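Local coordinates for protein oxidoreductase, NAD-binding (Acidithiobacillus ferrooxidans, PDB 7BVJ) that catalyses the NAD(+)-dependent oxidation of the glucosamine 3-hydroxyl of UDP-N-acetylglucosamine to a ketone, a step in making lipid A, at residues V180-A192 with L301-R313. Numbering follows the deposited sequence.
Sequences VRAVGVAAVTDKA and LQVRVAVEAFLQR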
ATOM      1  N   VAL A 180      14.105   5.122 -14.958  1.00 24.11           N
ATOM      2  CA  VAL A 180      12.865   4.372 -15.078  1.00 24.10           C
ATOM      3  C   VAL A 180      12.544   4.227 -16.558  1.00 27.12           C
ATOM      4  O   VAL A 180      12.483   5.224 -17.286  1.00 25.88           O
ATOM      5  CB  VAL A 180      11.701   5.041 -14.329  1.00 27.65           C
ATOM      6  CG1 VAL A 180      11.608   6.487 -14.684  1.00 34.49           C
ATOM      7  CG2 VAL A 180      10.399   4.355 -14.668  1.00 26.23           C
ATOM      8  N   ARG A 181      12.375   2.994 -17.006  1.00 22.96           N
ATOM      9  CA  ARG A 181      11.889   2.716 -18.339  1.00 20.29           C
ATOM     10  C   ARG A 181      10.696   1.806 -18.179  1.00 19.67           C
ATOM     11  O   ARG A 181      10.590   1.096 -17.181  1.00 19.05           O
ATOM     12  CB  ARG A 181      12.949   2.057 -19.220  1.00 24.42           C
ATOM     13  CG  ARG A 181      14.182   2.891 -19.397  1.00 31.06           C
ATOM     14  CD  ARG A 181      15.350   2.054 -19.884  1.00 34.16           C
ATOM     15  NE  ARG A 181      15.812   2.511 -21.192  1.00 46.82           N
ATOM     16  CZ  ARG A 181      16.508   3.627 -21.383  1.00 46.89           C
ATOM     17  NH1 ARG A 181      16.822   4.401 -20.346  1.00 44.62           N
ATOM     18  NH2 ARG A 181      16.893   3.968 -22.609  1.00 49.52           N
ATOM     19  N   ALA A 182       9.788   1.843 -19.151  1.00 20.50           N
ATOM     20  CA  ALA A 182       8.556   1.082 -19.009  1.00 19.33           C
ATOM     21  C   ALA A 182       7.946   0.837 -20.381  1.00 29.47           C
ATOM     22  O   ALA A 182       8.252   1.527 -21.360  1.00 25.81           O
ATOM     23  CB  ALA A 182       7.558   1.802 -18.091  1.00 22.84           C
ATOM     24  N   VAL A 183       7.087  -0.184 -20.431  1.00 24.64           N
ATOM     25  CA  VAL A 183       6.253  -0.482 -21.585  1.00 24.78           C
ATOM     26  C   VAL A 183       4.834  -0.692 -21.088  1.00 27.87           C
ATOM     27  O   VAL A 183       4.599  -1.044 -19.925  1.00 26.47           O
ATOM     28  CB  VAL A 183       6.726  -1.723 -22.364  1.00 22.63           C
ATOM     29  CG1 VAL A 183       8.140  -1.533 -22.839  1.00 27.37           C
ATOM     30  CG2 VAL A 183       6.605  -2.983 -21.484  1.00 19.21           C
ATOM     31  N   GLY A 184       3.889  -0.486 -21.997  1.00 23.15           N
ATOM     32  CA  GLY A 184       2.486  -0.660 -21.685  1.00 24.19           C
ATOM     33  C   GLY A 184       1.761  -1.287 -22.854  1.00 25.88           C
ATOM     34  O   GLY A 184       2.173  -1.161 -24.007  1.00 23.82           O
ATOM     35  N   VAL A 185       0.683  -1.994 -22.536  1.00 23.06           N
ATOM     36  CA  VAL A 185      -0.202  -2.580 -23.535  1.00 24.02           C
ATOM     37  C   VAL A 185      -1.633  -2.191 -23.171  1.00 21.96           C
ATOM     38  O   VAL A 185      -2.088  -2.445 -22.043  1.00 21.33           O
ATOM     39  CB  VAL A 185      -0.040  -4.109 -23.624  1.00 25.38           C
ATOM     40  CG1 VAL A 185      -1.078  -4.694 -24.556  1.00 30.60           C
ATOM     41  CG2 VAL A 185       1.366  -4.478 -24.104  1.00 22.89           C
ATOM     42  N   ALA A 186      -2.323  -1.551 -24.120  1.00 24.63           N
ATOM     43  CA  ALA A 186      -3.699  -1.072 -23.976  1.00 25.44           C
ATOM     44  C   ALA A 186      -4.589  -1.871 -24.924  1.00 23.93           C
ATOM     45  O   ALA A 186      -4.580  -1.644 -26.134  1.00 30.34           O
ATOM     46  CB  ALA A 186      -3.779   0.426 -24.268  1.00 22.02           C
ATOM     47  N   ALA A 187      -5.367  -2.802 -24.378  1.00 25.74           N
ATOM     48  CA  ALA A 187      -6.292  -3.602 -25.175  1.00 28.61           C
ATOM     49  C   ALA A 187      -7.728  -3.076 -25.148  1.00 27.31           C
ATOM     50  O   ALA A 187      -8.372  -2.981 -26.197  1.00 25.51           O
ATOM     51  CB  ALA A 187      -6.275  -5.058 -24.695  1.00 30.09           C
ATOM     52  N   VAL A 188      -8.254  -2.754 -23.967  1.00 23.99           N
ATOM     53  CA  VAL A 188      -9.667  -2.390 -23.856  1.00 26.26           C
ATOM     54  C   VAL A 188      -9.875  -0.941 -24.267  1.00 27.40           C
ATOM     55  O   VAL A 188     -10.788  -0.619 -25.040  1.00 29.13           O
ATOM     56  CB  VAL A 188     -10.166  -2.644 -22.421  1.00 36.25           C
ATOM     57  CG1 VAL A 188     -11.623  -2.218 -22.275  1.00 30.97           C
ATOM     58  CG2 VAL A 188      -9.972  -4.115 -22.035  1.00 30.17           C
ATOM     59  N   THR A 189      -9.009  -0.056 -23.774  1.00 21.81           N
ATOM     60  CA  THR A 189      -9.094   1.380 -23.992  1.00 26.31           C
ATOM     61  C   THR A 189      -7.742   1.912 -24.434  1.00 24.23           C
ATOM     62  O   THR A 189      -6.863   1.135 -24.815  1.00 26.94           O
ATOM     63  CB  THR A 189      -9.555   2.105 -22.719  1.00 24.10           C
ATOM     64  OG1 THR A 189      -8.561   1.958 -21.699  1.00 30.99           O
ATOM     65  CG2 THR A 189     -10.871   1.535 -22.219  1.00 27.46           C
ATOM     66  N   ASP A 190      -7.578   3.236 -24.414  1.00 24.50           N
ATOM     67  CA  ASP A 190      -6.278   3.878 -24.560  1.00 23.54           C
ATOM     68  C   ASP A 190      -5.418   3.793 -23.299  1.00 29.24           C
ATOM     69  O   ASP A 190      -4.220   4.099 -23.370  1.00 29.19           O
ATOM     70  CB  ASP A 190      -6.479   5.348 -24.924  1.00 35.88           C
ATOM     71  CG  ASP A 190      -7.407   6.075 -23.943  1.00 38.14           C
ATOM     72  OD1 ASP A 190      -8.401   5.470 -23.457  1.00 33.19           O
ATOM     73  OD2 ASP A 190      -7.126   7.262 -23.652  1.00 43.80           O
ATOM     74  N   LYS A 191      -6.008   3.436 -22.155  1.00 26.75           N
ATOM     75  CA  LYS A 191      -5.278   3.288 -20.900  1.00 29.12           C
ATOM     76  C   LYS A 191      -4.637   1.915 -20.838  1.00 25.30           C
ATOM     77  O   LYS A 191      -5.225   0.924 -21.279  1.00 24.11           O
ATOM     78  CB  LYS A 191      -6.211   3.437 -19.697  1.00 22.75           C
ATOM     79  CG  LYS A 191      -6.838   4.799 -19.562  1.00 33.86           C
ATOM     80  CD  LYS A 191      -5.777   5.854 -19.390  1.00 38.82           C
ATOM     81  CE  LYS A 191      -6.395   7.225 -19.228  1.00 37.51           C
ATOM     82  NZ  LYS A 191      -5.412   8.297 -19.565  1.00 46.51           N
ATOM     83  N   ALA A 192      -3.446   1.854 -20.243  1.00 27.17           N
ATOM     84  CA  ALA A 192      -2.718   0.596 -20.160  1.00 22.90           C
ATOM     85  C   ALA A 192      -3.563  -0.444 -19.439  1.00 21.34           C
ATOM     86  O   ALA A 192      -4.160  -0.156 -18.397  1.00 24.84           O
ATOM     87  CB  ALA A 192      -1.383   0.804 -19.431  1.00 21.97           C
ATOM     88  N   LEU A 301       4.489   7.889 -10.473  1.00 22.88           N
ATOM     89  CA  LEU A 301       4.213   8.863 -11.520  1.00 25.94           C
ATOM     90  C   LEU A 301       5.276   8.800 -12.617  1.00 20.97           C
ATOM     91  O   LEU A 301       4.955   8.900 -13.806  1.00 24.58           O
ATOM     92  CB  LEU A 301       4.094  10.261 -10.906  1.00 23.27           C
ATOM     93  CG  LEU A 301       2.867  10.475  -9.999  1.00 22.03           C
ATOM     94  CD1 LEU A 301       3.016  11.770  -9.213  1.00 28.44           C
ATOM     95  CD2 LEU A 301       1.569  10.513 -10.803  1.00 27.21           C
ATOM     96  N   GLN A 302       6.543   8.603 -12.249  1.00 26.27           N
ATOM     97  CA  GLN A 302       7.566   8.397 -13.282  1.00 29.31           C
ATOM     98  C   GLN A 302       7.231   7.196 -14.163  1.00 25.42           C
ATOM     99  O   GLN A 302       7.279   7.275 -15.404  1.00 24.79           O
ATOM    100  CB  GLN A 302       8.932   8.225 -12.640  1.00 28.66           C
ATOM    101  CG  GLN A 302       9.762   9.499 -12.643  1.00 39.12           C
ATOM    102  CD  GLN A 302      11.254   9.212 -12.493  1.00 43.79           C
ATOM    103  OE1 GLN A 302      12.013   9.318 -13.460  1.00 43.10           O
ATOM    104  NE2 GLN A 302      11.675   8.838 -11.279  1.00 32.44           N
ATOM    105  N   VAL A 303       6.860   6.077 -13.536  1.00 22.62           N
ATOM    106  CA  VAL A 303       6.500   4.898 -14.316  1.00 17.89           C
ATOM    107  C   VAL A 303       5.322   5.210 -15.237  1.00 23.07           C
ATOM    108  O   VAL A 303       5.338   4.872 -16.421  1.00 16.06           O
ATOM    109  CB  VAL A 303       6.191   3.698 -13.402  1.00 20.30           C
ATOM    110  CG1 VAL A 303       5.593   2.567 -14.248  1.00 18.95           C
ATOM    111  CG2 VAL A 303       7.476   3.199 -12.687  1.00 17.61           C
ATOM    112  N   ARG A 304       4.270   5.833 -14.699  1.00 19.07           N
ATOM    113  CA  ARG A 304       3.074   6.071 -15.497  1.00 23.30           C
ATOM    114  C   ARG A 304       3.363   6.997 -16.672  1.00 25.62           C
ATOM    115  O   ARG A 304       2.840   6.794 -17.768  1.00 24.74           O
ATOM    116  CB  ARG A 304       1.964   6.652 -14.629  1.00 23.59           C
ATOM    117  CG  ARG A 304       0.660   6.784 -15.367  1.00 29.95           C
ATOM    118  CD  ARG A 304      -0.480   7.027 -14.409  1.00 29.91           C
ATOM    119  NE  ARG A 304      -0.493   8.395 -13.913  1.00 28.70           N
ATOM    120  CZ  ARG A 304      -1.438   8.872 -13.108  1.00 31.82           C
ATOM    121  NH1 ARG A 304      -2.439   8.087 -12.720  1.00 32.45           N
ATOM    122  NH2 ARG A 304      -1.395  10.130 -12.701  1.00 36.09           N
ATOM    123  N   VAL A 305       4.181   8.027 -16.458  1.00 22.38           N
ATOM    124  CA  VAL A 305       4.537   8.910 -17.552  1.00 23.33           C
ATOM    125  C   VAL A 305       5.268   8.126 -18.628  1.00 27.90           C
ATOM    126  O   VAL A 305       5.007   8.291 -19.828  1.00 28.41           O
ATOM    127  CB  VAL A 305       5.381  10.091 -17.035  1.00 26.66           C
ATOM    128  CG1 VAL A 305       6.228  10.676 -18.153  1.00 27.83           C
ATOM    129  CG2 VAL A 305       4.496  11.161 -16.406  1.00 22.63           C
ATOM    130  N   ALA A 306       6.179   7.241 -18.214  1.00 26.42           N
ATOM    131  CA  ALA A 306       6.890   6.412 -19.182  1.00 21.01           C
ATOM    132  C   ALA A 306       5.929   5.508 -19.943  1.00 22.93           C
ATOM    133  O   ALA A 306       6.084   5.294 -21.149  1.00 25.60           O
ATOM    134  CB  ALA A 306       7.957   5.580 -18.469  1.00 17.33           C
ATOM    135  N   VAL A 307       4.938   4.955 -19.244  1.00 23.87           N
ATOM    136  CA  VAL A 307       3.992   4.037 -19.875  1.00 27.62           C
ATOM    137  C   VAL A 307       3.154   4.779 -20.905  1.00 28.58           C
ATOM    138  O   VAL A 307       3.013   4.341 -22.054  1.00 25.17           O
ATOM    139  CB  VAL A 307       3.099   3.359 -18.818  1.00 22.50           C
ATOM    140  CG1 VAL A 307       1.947   2.664 -19.496  1.00 21.53           C
ATOM    141  CG2 VAL A 307       3.901   2.364 -17.928  1.00 23.42           C
ATOM    142  N   GLU A 308       2.591   5.921 -20.504  1.00 26.36           N
ATOM    143  CA  GLU A 308       1.803   6.714 -21.442  1.00 28.61           C
ATOM    144  C   GLU A 308       2.656   7.208 -22.609  1.00 29.61           C
ATOM    145  O   GLU A 308       2.141   7.388 -23.716  1.00 32.55           O
ATOM    146  CB  GLU A 308       1.121   7.877 -20.707  1.00 29.72           C
ATOM    147  CG  GLU A 308       0.335   7.401 -19.450  1.00 32.57           C
ATOM    148  CD  GLU A 308      -0.894   8.244 -19.093  1.00 46.63           C
ATOM    149  OE1 GLU A 308      -1.068   8.583 -17.895  1.00 38.53           O
ATOM    150  OE2 GLU A 308      -1.700   8.544 -20.007  1.00 54.99           O
ATOM    151  N   ALA A 309       3.960   7.416 -22.395  1.00 30.53           N
ATOM    152  CA  ALA A 309       4.811   7.808 -23.518  1.00 31.94           C
ATOM    153  C   ALA A 309       5.000   6.649 -24.491  1.00 32.86           C
ATOM    154  O   ALA A 309       4.906   6.833 -25.709  1.00 28.47           O
ATOM    155  CB  ALA A 309       6.160   8.323 -23.018  1.00 26.79           C
ATOM    156  N   PHE A 310       5.273   5.446 -23.971  1.00 26.81           N
ATOM    157  CA  PHE A 310       5.327   4.263 -24.833  1.00 29.23           C
ATOM    158  C   PHE A 310       4.052   4.120 -25.659  1.00 28.62           C
ATOM    159  O   PHE A 310       4.106   3.869 -26.868  1.00 29.82           O
ATOM    160  CB  PHE A 310       5.539   3.002 -23.992  1.00 29.61           C
ATOM    161  CG  PHE A 310       5.855   1.761 -24.797  1.00 21.04           C
ATOM    162  CD1 PHE A 310       4.917   0.758 -24.935  1.00 22.03           C
ATOM    163  CD2 PHE A 310       7.113   1.567 -25.350  1.00 22.48           C
ATOM    164  CE1 PHE A 310       5.199  -0.396 -25.661  1.00 22.03           C
ATOM    165  CE2 PHE A 310       7.399   0.413 -26.058  1.00 25.68           C
ATOM    166  CZ  PHE A 310       6.441  -0.564 -26.218  1.00 17.19           C
ATOM    167  N   LEU A 311       2.893   4.266 -25.014  1.00 25.57           N
ATOM    168  CA  LEU A 311       1.644   3.947 -25.686  1.00 30.51           C
ATOM    169  C   LEU A 311       1.293   4.967 -26.759  1.00 34.31           C
ATOM    170  O   LEU A 311       0.539   4.643 -27.681  1.00 35.30           O
ATOM    171  CB  LEU A 311       0.507   3.836 -24.666  1.00 24.29           C
ATOM    172  CG  LEU A 311       0.483   2.507 -23.914  1.00 30.01           C
ATOM    173  CD1 LEU A 311      -0.324   2.596 -22.628  1.00 31.66           C
ATOM    174  CD2 LEU A 311      -0.065   1.432 -24.806  1.00 31.39           C
ATOM    175  N   GLN A 312       1.823   6.172 -26.629  1.00 32.21           N
ATOM    176  CA  GLN A 312       1.439   7.298 -27.512  1.00 42.28           C
ATOM    177  C   GLN A 312       2.291   7.407 -28.761  1.00 39.33           C
ATOM    178  O   GLN A 312       1.823   8.025 -29.678  1.00 42.62           O
ATOM    179  CB  GLN A 312       1.593   8.617 -26.767  1.00 43.07           C
ATOM    180  CG  GLN A 312       0.281   9.261 -26.379  1.00 47.99           C
ATOM    181  CD  GLN A 312       0.600  10.470 -25.541  1.00 60.16           C
ATOM    182  OE1 GLN A 312       1.601  11.133 -25.771  1.00 62.94           O
ATOM    183  NE2 GLN A 312      -0.196  10.705 -24.508  1.00 65.22           N
ATOM    184  N   ARG A 313       3.471   6.792 -28.779  1.00 46.36           N
ATOM    185  CA  ARG A 313       4.410   6.893 -29.921  1.00 44.71           C
ATOM    186  C   ARG A 313       3.737   6.391 -31.205  1.00 48.93           C
ATOM    187  O   ARG A 313       3.029   5.390 -31.140  1.00 51.12           O
ATOM    188  CB  ARG A 313       5.727   6.167 -29.666  1.00 47.51           C
ATOM    189  CG  ARG A 313       6.765   6.387 -30.766  1.00 50.27           C
ATOM    190  CD  ARG A 313       7.906   5.375 -30.797  1.00 52.68           C
ATOM    191  NE  ARG A 313       9.123   5.833 -30.137  1.00 51.47           N
ATOM    192  CZ  ARG A 313       9.722   5.255 -29.102  1.00 49.98           C
ATOM    193  NH1 ARG A 313       9.238   4.153 -28.552  1.00 48.18           N
ATOM    194  NH2 ARG A 313      10.817   5.799 -28.605  1.00 54.97           N
TER
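The Phe310 ring reaches past the edge of strand 180-185 and lies flat against Val183, whose CB sits over the ring face, 3.9 Å from the centroid and 13° off the normal. Val183 CG1 adds an apolar contact, 3.8 Å from Phe310 CE2. The ring gets there because Phe310 CG is anti to the backbone N (chi1 -170°), and its CD1 also comes up obliquely on the Gly184 amide. The two backbones come nearest at Gly184, whose CA is 5.3 Å from Val307 CA; the same Gly184 CA also touches Val307 CG1, and a CB on that glycine would collide with this methyl. Val307 straddles the strand residues: its CG2 packs on Ala182 CB, while CG1 faces both Gly184 and Ala192 CB, the latter on the returning chain. Ala182 CB also meets Ala306 CB at 3.8 Å, where two small side chains let the backbones approach. The segments thus join the outermost strand of the large mixed sheet, in the C-terminal domain of this Gfo/Idh/MocA enzyme, to the last turns of helix 290-312; the axes of 180-185 and 301-312 cross at -54°. Val303, touching Val180 CG2 through its own CG2, also touches Ile158, Met162 and Leu166 of helix 157-173. Farther along, Leu311 fits between the strand end and the turn: CD1 packs on Ala192 CB, and CD2 lies 3.5 Å from Gly184 O and close to Ala186 CB. With alanine in place of Leu311, CG and both methyls would go, which would probably open a gap between Ala186 and Ala192 and leave the turn less firmly packed on the helix. Thr189 OG1 accepts from Lys191 N in an ST turn, and beyond it the bent Lys191 chain brings NZ to 3.7 Å from Glu308 OE2, a long salt bridge near the surface.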